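Local coordinates for cobalamin biosynthesis protein CobN (Mycobacterium tuberculosis, PDB 7C6O) that probably serves as the large catalytic subunit of cobaltochelatase, which inserts cobalt into the corrin ring during cobalamin biosynthesis, at residues P648-R651 with Q652-W655. Numbering follows the deposited sequence.
Sequences PAIR and QQIW
From P648 to W655 the backbone forms two turns of helix 647-660, in which the amides of Q652, Q653, I654 and W655 bind the carbonyls of P648, A649, I650 and R651 one turn earlier, the last of them, W655 N to R651 O, at 2.9 Å with an N-H...O angle of 161°. P648, near the start of the helix, has no N-H of its own to give, yet its carbonyl is gripped by Q652 N at 3.0 Å. The Q652 side chain passes close to that same oxygen, CG coming within 3.2 Å of P648 O.

I650 and I654, one turn apart, are buried. I654 CG1 lies close to the carbonyl oxygen of I650, at 3.3 Å from I650 O; the apolar contact of the pair is a loose one, I654 CD1 standing 4.3 Å from I650 CG1. In I650, CG1 lies anti to the backbone N (chi1 -175°), beside its own carbonyl carbon; the second torsion, chi2 61°, then turns CD1 to the amide of Q653, 3.9 Å from NE2, where the two side chains cross at a slant and touch by van der Waals contact. L632 of helix 624-642 lies against both Q653 and I654, while I650 meets E635 and H636.

On another side, R651 leaves the helix as an extended chain and forms salt bridges with D679 and E675, and W655 makes a cation-pi contact with R672 and packs on F678. The segment thus illustrates i to i+4 alpha-helical bonding in a helix with buried I650, R651 and I654 and exposed Q652 and Q653, packed against both helices 624-642 and 675-694, which I654 meets at L632 and L682, in a helical part of the CobN chain far from its centre.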
loop_
_atom_site.group_PDB
_atom_site.type_symbol
_atom_site.label_atom_id
_atom_site.label_comp_id
_atom_site.label_asym_id
_atom_site.label_seq_id
_atom_site.Cartn_x
_atom_site.Cartn_y
_atom_site.Cartn_z
ATOM N N PRO A 648 22.980 -7.837 49.945
ATOM C CA PRO A 648 24.080 -8.432 49.163
ATOM C C PRO A 648 23.852 -9.886 48.780
ATOM O O PRO A 648 24.247 -10.297 47.683
ATOM C CB PRO A 648 25.289 -8.269 50.092
ATOM C CG PRO A 648 24.976 -7.056 50.877
ATOM C CD PRO A 648 23.494 -7.106 51.120
ATOM N N ALA A 649 23.216 -10.675 49.649
ATOM C CA ALA A 649 23.010 -12.089 49.347
ATOM C C ALA A 649 22.031 -12.272 48.192
ATOM O O ALA A 649 22.279 -13.066 47.277
ATOM C CB ALA A 649 22.517 -12.826 50.592
ATOM N N ILE A 650 20.910 -11.548 48.216
ATOM C CA ILE A 650 19.942 -11.682 47.133
ATOM C C ILE A 650 20.471 -11.031 45.860
ATOM O O ILE A 650 20.161 -11.483 44.750
ATOM C CB ILE A 650 18.574 -11.110 47.556
ATOM C CG1 ILE A 650 17.520 -11.368 46.476
ATOM C CG2 ILE A 650 18.671 -9.626 47.869
ATOM C CD1 ILE A 650 17.284 -12.839 46.195
ATOM N N ARG A 651 21.289 -9.980 45.990
ATOM C CA ARG A 651 21.941 -9.403 44.817
ATOM C C ARG A 651 22.838 -10.426 44.131
ATOM O O ARG A 651 22.879 -10.497 42.896
ATOM C CB ARG A 651 22.758 -8.169 45.207
ATOM C CG ARG A 651 21.954 -6.936 45.608
ATOM C CD ARG A 651 22.897 -5.755 45.835
ATOM N NE ARG A 651 22.227 -4.567 46.361
ATOM C CZ ARG A 651 22.504 -4.009 47.536
ATOM N NH1 ARG A 651 23.444 -4.526 48.314
ATOM N NH2 ARG A 651 21.843 -2.928 47.931
ATOM N N GLN A 652 23.568 -11.226 44.915
ATOM C CA GLN A 652 24.426 -12.252 44.332
ATOM C C GLN A 652 23.605 -13.309 43.605
ATOM O O GLN A 652 23.992 -13.767 42.524
ATOM C CB GLN A 652 25.291 -12.902 45.413
ATOM C CG GLN A 652 26.389 -12.008 45.968
ATOM C CD GLN A 652 27.250 -12.710 47.003
ATOM O OE1 GLN A 652 27.071 -13.896 47.279
ATOM N NE2 GLN A 652 28.192 -11.975 47.583
ATOM N N GLN A 653 22.475 -13.719 44.192
ATOM C CA GLN A 653 21.593 -14.670 43.517
ATOM C C GLN A 653 21.110 -14.122 42.182
ATOM O O GLN A 653 21.067 -14.849 41.181
ATOM C CB GLN A 653 20.391 -15.004 44.399
ATOM C CG GLN A 653 20.692 -15.851 45.617
ATOM C CD GLN A 653 19.427 -16.228 46.364
ATOM O OE1 GLN A 653 18.529 -16.861 45.807
ATOM N NE2 GLN A 653 19.340 -15.824 47.626
ATOM N N ILE A 654 20.729 -12.845 42.155
ATOM C CA ILE A 654 20.225 -12.239 40.926
ATOM C C ILE A 654 21.334 -12.136 39.889
ATOM O O ILE A 654 21.124 -12.431 38.705
ATOM C CB ILE A 654 19.595 -10.867 41.232
ATOM C CG1 ILE A 654 18.303 -11.046 42.035
ATOM C CG2 ILE A 654 19.337 -10.086 39.948
ATOM C CD1 ILE A 654 17.684 -9.739 42.508
ATOM N N TRP A 655 22.535 -11.729 40.313
ATOM C CA TRP A 655 23.638 -11.606 39.366
ATOM C C TRP A 655 24.052 -12.966 38.822
ATOM O O TRP A 655 24.356 -13.100 37.631
ATOM C CB TRP A 655 24.829 -10.905 40.018
ATOM C CG TRP A 655 25.902 -10.588 39.030
ATOM C CD1 TRP A 655 27.167 -11.095 38.997
ATOM C CD2 TRP A 655 25.789 -9.715 37.902
ATOM N NE1 TRP A 655 27.855 -10.581 37.925
ATOM C CE2 TRP A 655 27.030 -9.732 37.235
ATOM C CE3 TRP A 655 24.762 -8.915 37.394
ATOM C CZ2 TRP A 655 27.269 -8.981 36.089
ATOM C CZ3 TRP A 655 25.002 -8.169 36.254
ATOM C CH2 TRP A 655 26.246 -8.206 35.617
#